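PDB 3TKK: predicted acetamidase/formamidase from Thermoanaerobacter tengcongensis, which probably hydrolyses carbon-nitrogen bonds of linear amides, such as formamide or acetamide, and binds zinc and calcium ions. Local coordinates for residues A264-S276 with R286-G298. Sequence-based numbering, arbitrary orientation.
Sequences ATLFSITGNAQIS and RFSLPNWILESYG
Phe287 sends its ring against the C-terminal end of helix 264-270, where its CE2 lies over one face of the Phe267 ring, 3.6 Å from CD2 and offset toward the rim, with the two planes inclined at 45°. CG of Phe287 stands anti to the backbone N (chi1 -172°), which carries the ring along the strand to Gly271, whose CA is 3.5 Å from CZ; a beta carbon on Gly271 would collide with that ring atom. Leu289 closes the same core, CD1 against Phe267 CE1, and helix 237-255 covers it through Met248 and Phe252. Backbone bonds pair Asn272 with Ser288 and Gln274 with Arg286, so that strands 272-276 and 286-290 form a beta hairpin at one end of the chain's mixed sheet, a clear example of a hairpin with Ala273 and Phe287 on its helix-covered face and polar residues on the other. That looser face is watered: one water bridges Asn272 ND2 and Ser288 OG, a second joins that OG to Gln274 OE1, and Asn272 OD1 accepts from Asp191 N of the second subunit. Arg286 passes across the Gln274 side chain, amide and guanidinium planes 88° apart; its NE donates to Gln274 OE1 at 3.0 Å, NH2 adding a weak bond to the same oxygen. NH1 reaches Ser276 OG, 3.1 Å away in the guanidinium plane and also hydrogen-bonded to Thr160 OG1, and NH2 forms a salt bridge with Asp191 of the same chain. A leucine in place of Arg286 would probably leave that Asp191 without its positive mate and Gln274 freer to turn.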
ATOM      1  N   ALA A 264     -15.878   5.349   9.589  1.00 31.72           N
ATOM      2  CA  ALA A 264     -14.942   4.265   9.820  1.00 30.66           C
ATOM      3  C   ALA A 264     -15.271   3.033   8.979  1.00 30.56           C
ATOM      4  O   ALA A 264     -14.344   2.369   8.416  1.00 29.23           O
ATOM      5  CB  ALA A 264     -14.884   3.869  11.318  1.00 31.47           C
ATOM      6  N   THR A 265     -16.565   2.707   8.882  1.00 32.08           N
ATOM      7  CA  THR A 265     -16.917   1.476   8.149  1.00 32.21           C
ATOM      8  C   THR A 265     -16.830   1.688   6.634  1.00 32.02           C
ATOM      9  O   THR A 265     -16.472   0.743   5.859  1.00 31.55           O
ATOM     10  CB  THR A 265     -18.294   0.936   8.507  1.00 34.18           C
ATOM     11  OG1 THR A 265     -19.287   1.935   8.290  1.00 35.44           O
ATOM     12  CG2 THR A 265     -18.348   0.429  10.014  1.00 34.99           C
ATOM     13  N   LEU A 266     -17.163   2.880   6.193  1.00 31.80           N
ATOM     14  CA  LEU A 266     -16.972   3.279   4.781  1.00 31.44           C
ATOM     15  C   LEU A 266     -15.462   3.199   4.378  1.00 29.64           C
ATOM     16  O   LEU A 266     -15.114   2.615   3.321  1.00 28.61           O
ATOM     17  CB  LEU A 266     -17.422   4.739   4.551  1.00 31.75           C
ATOM     18  CG  LEU A 266     -17.212   5.272   3.093  1.00 31.25           C
ATOM     19  CD1 LEU A 266     -17.998   4.505   2.143  1.00 32.20           C
ATOM     20  CD2 LEU A 266     -17.606   6.763   2.929  1.00 31.86           C
ATOM     21  N   PHE A 267     -14.594   3.748   5.250  1.00 28.37           N
ATOM     22  CA  PHE A 267     -13.169   3.737   5.001  1.00 26.70           C
ATOM     23  C   PHE A 267     -12.637   2.288   5.004  1.00 26.18           C
ATOM     24  O   PHE A 267     -11.678   1.976   4.274  1.00 25.02           O
ATOM     25  CB  PHE A 267     -12.475   4.460   6.117  1.00 26.31           C
ATOM     26  CG  PHE A 267     -12.493   5.990   5.977  1.00 27.07           C
ATOM     27  CD1 PHE A 267     -13.377   6.635   5.119  1.00 27.08           C
ATOM     28  CD2 PHE A 267     -11.672   6.731   6.739  1.00 26.42           C
ATOM     29  CE1 PHE A 267     -13.376   8.034   4.993  1.00 28.53           C
ATOM     30  CE2 PHE A 267     -11.672   8.125   6.656  1.00 26.09           C
ATOM     31  CZ  PHE A 267     -12.539   8.780   5.755  1.00 26.89           C
ATOM     32  N   SER A 268     -13.203   1.470   5.879  1.00 27.04           N
ATOM     33  CA  SER A 268     -12.722   0.127   5.996  1.00 26.78           C
ATOM     34  C   SER A 268     -12.956  -0.653   4.702  1.00 26.98           C
ATOM     35  O   SER A 268     -12.221  -1.674   4.463  1.00 26.57           O
ATOM     36  CB  SER A 268     -13.454  -0.634   7.122  1.00 27.89           C
ATOM     37  OG  SER A 268     -12.593  -1.527   7.862  1.00 27.37           O
ATOM     38  N   ILE A 269     -13.997  -0.304   3.951  1.00 27.61           N
ATOM     39  CA  ILE A 269     -14.369  -1.108   2.788  1.00 27.98           C
ATOM     40  C   ILE A 269     -14.061  -0.523   1.426  1.00 29.38           C
ATOM     41  O   ILE A 269     -14.068  -1.280   0.369  1.00 27.78           O
ATOM     42  CB  ILE A 269     -15.878  -1.522   2.798  1.00 29.84           C
ATOM     43  CG1 ILE A 269     -16.808  -0.328   2.604  1.00 30.85           C
ATOM     44  CG2 ILE A 269     -16.191  -2.331   4.071  1.00 30.49           C
ATOM     45  CD1 ILE A 269     -18.346  -0.774   2.424  1.00 32.95           C
ATOM     46  N   THR A 270     -13.856   0.804   1.411  1.00 28.41           N
ATOM     47  CA  THR A 270     -13.598   1.436   0.186  1.00 28.61           C
ATOM     48  C   THR A 270     -12.401   2.338   0.161  1.00 25.80           C
ATOM     49  O   THR A 270     -12.029   2.844  -0.910  1.00 26.36           O
ATOM     50  CB  THR A 270     -14.889   2.116  -0.299  1.00 35.85           C
ATOM     51  OG1 THR A 270     -14.800   2.277  -1.726  1.00 39.38           O
ATOM     52  CG2 THR A 270     -15.060   3.424   0.387  1.00 30.34           C
ATOM     53  N   GLY A 271     -11.707   2.489   1.293  1.00 25.47           N
ATOM     54  CA  GLY A 271     -10.473   3.210   1.290  1.00 23.41           C
ATOM     55  C   GLY A 271      -9.262   2.280   1.450  1.00 24.27           C
ATOM     56  O   GLY A 271      -9.373   1.183   2.020  1.00 23.16           O
ATOM     57  N   ASN A 272      -8.093   2.735   0.983  1.00 23.50           N
ATOM     58  CA  ASN A 272      -6.907   1.866   0.851  1.00 21.11           C
ATOM     59  C   ASN A 272      -5.760   2.539   1.534  1.00 19.65           C
ATOM     60  O   ASN A 272      -5.311   3.648   1.084  1.00 22.28           O
ATOM     61  CB  ASN A 272      -6.568   1.625  -0.668  1.00 20.25           C
ATOM     62  CG  ASN A 272      -7.595   0.787  -1.358  1.00 24.04           C
ATOM     63  OD1 ASN A 272      -7.837  -0.322  -0.961  1.00 23.60           O
ATOM     64  ND2 ASN A 272      -8.181   1.291  -2.453  1.00 24.13           N
ATOM     65  N   ALA A 273      -5.307   1.975   2.636  1.00 19.55           N
ATOM     66  CA  ALA A 273      -4.098   2.498   3.235  1.00 19.24           C
ATOM     67  C   ALA A 273      -2.931   2.041   2.342  1.00 18.37           C
ATOM     68  O   ALA A 273      -2.913   0.887   1.988  1.00 18.14           O
ATOM     69  CB  ALA A 273      -3.985   1.906   4.596  1.00 19.44           C
ATOM     70  N   GLN A 274      -1.933   2.893   2.055  1.00 17.48           N
ATOM     71  CA  GLN A 274      -0.947   2.555   0.991  1.00 16.96           C
ATOM     72  C   GLN A 274       0.361   3.126   1.530  1.00 18.18           C
ATOM     73  O   GLN A 274       0.383   3.908   2.515  1.00 17.59           O
ATOM     74  CB  GLN A 274      -1.364   3.218  -0.314  1.00 17.03           C
ATOM     75  CG  GLN A 274      -2.714   2.697  -0.823  1.00 17.74           C
ATOM     76  CD  GLN A 274      -3.018   3.146  -2.240  1.00 17.98           C
ATOM     77  OE1 GLN A 274      -2.643   4.276  -2.575  1.00 19.22           O
ATOM     78  NE2 GLN A 274      -3.731   2.300  -3.086  1.00 22.49           N
ATOM     79  N   ILE A 275       1.460   2.650   0.954  1.00 16.73           N
ATOM     80  CA  ILE A 275       2.762   3.036   1.367  1.00 18.75           C
ATOM     81  C   ILE A 275       3.445   3.872   0.274  1.00 16.07           C
ATOM     82  O   ILE A 275       3.408   3.520  -0.983  1.00 15.54           O
ATOM     83  CB  ILE A 275       3.617   1.754   1.645  1.00 18.71           C
ATOM     84  CG1 ILE A 275       3.154   1.041   2.954  1.00 17.01           C
ATOM     85  CG2 ILE A 275       5.111   2.094   1.900  1.00 16.25           C
ATOM     86  CD1 ILE A 275       3.697  -0.424   3.001  1.00 16.43           C
ATOM     87  N   SER A 276       4.069   4.963   0.729  1.00 15.43           N
ATOM     88  CA  SER A 276       4.905   5.789  -0.197  1.00 15.23           C
ATOM     89  C   SER A 276       6.312   5.438  -0.113  1.00 15.18           C
ATOM     90  O   SER A 276       6.809   5.036  -1.122  1.00 15.16           O
ATOM     91  CB  SER A 276       4.673   7.284  -0.087  1.00 15.24           C
ATOM     92  OG  SER A 276       3.291   7.683  -0.502  1.00 15.43           O
ATOM     93  N   ARG A 286      -0.061   6.718   2.954  1.00 19.04           N
ATOM     94  CA  ARG A 286      -1.173   7.439   2.503  1.00 17.17           C
ATOM     95  C   ARG A 286      -2.479   6.758   2.714  1.00 20.09           C
ATOM     96  O   ARG A 286      -2.502   5.552   2.940  1.00 19.29           O
ATOM     97  CB  ARG A 286      -0.972   7.842   1.073  1.00 22.56           C
ATOM     98  CG  ARG A 286      -0.889   6.794   0.077  1.00 20.69           C
ATOM     99  CD  ARG A 286      -0.263   7.324  -1.236  1.00 20.45           C
ATOM    100  NE  ARG A 286      -0.422   6.215  -2.193  1.00 16.64           N
ATOM    101  CZ  ARG A 286       0.568   5.431  -2.653  1.00 17.35           C
ATOM    102  NH1 ARG A 286       1.831   5.782  -2.488  1.00 15.85           N
ATOM    103  NH2 ARG A 286       0.276   4.439  -3.531  1.00 18.10           N
ATOM    104  N   PHE A 287      -3.580   7.509   2.689  1.00 20.13           N
ATOM    105  CA  PHE A 287      -4.906   6.850   2.618  1.00 19.97           C
ATOM    106  C   PHE A 287      -5.769   7.318   1.455  1.00 21.13           C
ATOM    107  O   PHE A 287      -6.071   8.497   1.313  1.00 19.86           O
ATOM    108  CB  PHE A 287      -5.635   7.045   3.957  1.00 19.93           C
ATOM    109  CG  PHE A 287      -6.926   6.240   4.037  1.00 22.84           C
ATOM    110  CD1 PHE A 287      -6.864   4.865   4.213  1.00 21.02           C
ATOM    111  CD2 PHE A 287      -8.172   6.875   4.040  1.00 21.82           C
ATOM    112  CE1 PHE A 287      -8.000   4.079   4.255  1.00 21.66           C
ATOM    113  CE2 PHE A 287      -9.337   6.055   4.105  1.00 22.78           C
ATOM    114  CZ  PHE A 287      -9.258   4.688   4.280  1.00 22.71           C
ATOM    115  N   SER A 288      -6.213   6.390   0.603  1.00 19.79           N
ATOM    116  CA  SER A 288      -6.727   6.796  -0.681  1.00 20.21           C
ATOM    117  C   SER A 288      -8.176   6.372  -0.765  1.00 22.34           C
ATOM    118  O   SER A 288      -8.472   5.194  -0.499  1.00 23.58           O
ATOM    119  CB  SER A 288      -5.943   5.956  -1.666  1.00 20.31           C
ATOM    120  OG  SER A 288      -6.275   6.177  -2.975  1.00 22.65           O
ATOM    121  N   LEU A 289      -9.067   7.249  -1.291  1.00 24.51           N
ATOM    122  CA  LEU A 289     -10.469   6.943  -1.633  1.00 23.51           C
ATOM    123  C   LEU A 289     -10.739   7.264  -3.114  1.00 27.00           C
ATOM    124  O   LEU A 289     -10.131   8.138  -3.677  1.00 27.73           O
ATOM    125  CB  LEU A 289     -11.430   7.759  -0.774  1.00 24.45           C
ATOM    126  CG  LEU A 289     -11.485   7.252   0.661  1.00 24.44           C
ATOM    127  CD1 LEU A 289     -11.848   8.397   1.672  1.00 24.97           C
ATOM    128  CD2 LEU A 289     -12.525   6.062   0.709  1.00 25.47           C
ATOM    129  N   PRO A 290     -11.633   6.534  -3.736  1.00 27.31           N
ATOM    130  CA  PRO A 290     -12.064   6.873  -5.072  1.00 27.20           C
ATOM    131  C   PRO A 290     -12.663   8.265  -5.093  1.00 27.75           C
ATOM    132  O   PRO A 290     -13.487   8.594  -4.291  1.00 28.03           O
ATOM    133  CB  PRO A 290     -13.172   5.819  -5.380  1.00 29.29           C
ATOM    134  CG  PRO A 290     -12.879   4.682  -4.502  1.00 27.71           C
ATOM    135  CD  PRO A 290     -12.387   5.404  -3.177  1.00 28.71           C
ATOM    136  N   ASN A 291     -12.346   9.077  -6.100  1.00 32.32           N
ATOM    137  CA  ASN A 291     -12.967  10.408  -6.199  1.00 30.80           C
ATOM    138  C   ASN A 291     -14.491  10.414  -6.204  1.00 33.65           C
ATOM    139  O   ASN A 291     -15.110  11.346  -5.709  1.00 33.56           O
ATOM    140  CB  ASN A 291     -12.463  11.152  -7.426  1.00 31.47           C
ATOM    141  CG  ASN A 291     -10.997  11.439  -7.345  1.00 26.08           C
ATOM    142  OD1 ASN A 291     -10.385  11.523  -6.229  1.00 30.89           O
ATOM    143  ND2 ASN A 291     -10.418  11.711  -8.469  1.00 26.03           N
ATOM    144  N   TRP A 292     -15.149   9.399  -6.755  1.00 38.28           N
ATOM    145  CA  TRP A 292     -16.619   9.588  -6.886  1.00 38.28           C
ATOM    146  C   TRP A 292     -17.316   9.475  -5.498  1.00 39.62           C
ATOM    147  O   TRP A 292     -18.419   9.988  -5.259  1.00 40.46           O
ATOM    148  CB  TRP A 292     -17.211   8.602  -7.894  1.00 41.16           C
ATOM    149  CG  TRP A 292     -17.119   7.186  -7.450  1.00 40.74           C
ATOM    150  CD1 TRP A 292     -16.045   6.361  -7.546  1.00 36.94           C
ATOM    151  CD2 TRP A 292     -18.172   6.414  -6.834  1.00 43.18           C
ATOM    152  NE1 TRP A 292     -16.342   5.143  -6.965  1.00 40.17           N
ATOM    153  CE2 TRP A 292     -17.660   5.146  -6.572  1.00 42.48           C
ATOM    154  CE3 TRP A 292     -19.507   6.690  -6.486  1.00 47.69           C
ATOM    155  CZ2 TRP A 292     -18.424   4.145  -5.994  1.00 45.30           C
ATOM    156  CZ3 TRP A 292     -20.268   5.692  -5.917  1.00 48.06           C
ATOM    157  CH2 TRP A 292     -19.710   4.441  -5.646  1.00 46.43           C
ATOM    158  N   ILE A 293     -16.695   8.771  -4.574  1.00 36.83           N
ATOM    159  CA  ILE A 293     -17.183   8.787  -3.190  1.00 38.68           C
ATOM    160  C   ILE A 293     -17.100  10.185  -2.577  1.00 37.45           C
ATOM    161  O   ILE A 293     -18.097  10.726  -2.094  1.00 39.41           O
ATOM    162  CB  ILE A 293     -16.355   7.837  -2.287  1.00 37.24           C
ATOM    163  CG1 ILE A 293     -16.211   6.442  -2.893  1.00 39.16           C
ATOM    164  CG2 ILE A 293     -16.987   7.716  -0.938  1.00 40.39           C
ATOM    165  CD1 ILE A 293     -17.032   5.451  -2.252  1.00 40.84           C
ATOM    166  N   LEU A 294     -15.943  10.837  -2.616  1.00 33.09           N
ATOM    167  CA  LEU A 294     -15.912  12.183  -2.088  1.00 36.77           C
ATOM    168  C   LEU A 294     -16.943  13.043  -2.840  1.00 40.06           C
ATOM    169  O   LEU A 294     -17.672  13.896  -2.279  1.00 40.94           O
ATOM    170  CB  LEU A 294     -14.548  12.843  -2.322  1.00 34.62           C
ATOM    171  CG  LEU A 294     -13.220  12.381  -1.771  1.00 34.95           C
ATOM    172  CD1 LEU A 294     -12.768  13.366  -0.745  1.00 35.58           C
ATOM    173  CD2 LEU A 294     -13.209  10.969  -1.229  1.00 31.26           C
ATOM    174  N   GLU A 295     -16.973  12.844  -4.140  1.00 44.01           N
ATOM    175  CA  GLU A 295     -17.883  13.617  -5.008  1.00 47.06           C
ATOM    176  C   GLU A 295     -19.325  13.444  -4.531  1.00 50.22           C
ATOM    177  O   GLU A 295     -20.058  14.408  -4.400  1.00 50.67           O
ATOM    178  CB  GLU A 295     -17.706  13.133  -6.442  1.00 50.44           C
ATOM    179  CG  GLU A 295     -18.542  13.819  -7.519  1.00 58.69           C
ATOM    180  CD  GLU A 295     -18.521  15.330  -7.395  1.00 61.09           C
ATOM    181  OE1 GLU A 295     -17.590  15.906  -6.780  1.00 62.19           O
ATOM    182  OE2 GLU A 295     -19.450  15.951  -7.917  1.00 64.86           O
ATOM    183  N   SER A 296     -19.745  12.219  -4.246  1.00 53.08           N
ATOM    184  CA  SER A 296     -21.126  12.070  -3.809  1.00 56.54           C
ATOM    185  C   SER A 296     -21.414  12.950  -2.618  1.00 56.91           C
ATOM    186  O   SER A 296     -22.508  13.510  -2.539  1.00 59.32           O
ATOM    187  CB  SER A 296     -21.436  10.651  -3.449  1.00 58.48           C
ATOM    188  OG  SER A 296     -21.403   9.862  -4.616  1.00 61.73           O
ATOM    189  N   TYR A 297     -20.457  13.087  -1.688  1.00 54.48           N
ATOM    190  CA  TYR A 297     -20.751  13.861  -0.474  1.00 53.15           C
ATOM    191  C   TYR A 297     -20.336  15.258  -0.650  1.00 52.66           C
ATOM    192  O   TYR A 297     -20.089  15.964   0.342  1.00 54.96           O
ATOM    193  CB  TYR A 297     -20.120  13.308   0.787  1.00 50.64           C
ATOM    194  CG  TYR A 297     -20.540  11.920   1.189  1.00 52.00           C
ATOM    195  CD1 TYR A 297     -19.905  10.852   0.628  1.00 50.50           C
ATOM    196  CD2 TYR A 297     -21.526  11.669   2.156  1.00 54.19           C
ATOM    197  CE1 TYR A 297     -20.159   9.587   0.971  1.00 51.70           C
ATOM    198  CE2 TYR A 297     -21.836  10.313   2.516  1.00 54.04           C
ATOM    199  CZ  TYR A 297     -21.126   9.290   1.885  1.00 54.15           C
ATOM    200  OH  TYR A 297     -21.229   7.911   2.113  1.00 56.07           O
ATOM    201  N   GLY A 298     -20.245  15.677  -1.913  1.00 50.97           N
ATOM    202  CA  GLY A 298     -20.036  17.076  -2.220  1.00 51.52           C
ATOM    203  C   GLY A 298     -18.720  17.598  -1.669  1.00 51.15           C
ATOM    204  O   GLY A 298     -18.585  18.809  -1.420  1.00 49.00           O
TER
HETATM  205  O   HOH W   1      -7.625   3.842  -3.731  1.00  3.51           O
HETATM  206  O   HOH W   2      -4.180   5.735  -4.447  1.00  4.07           O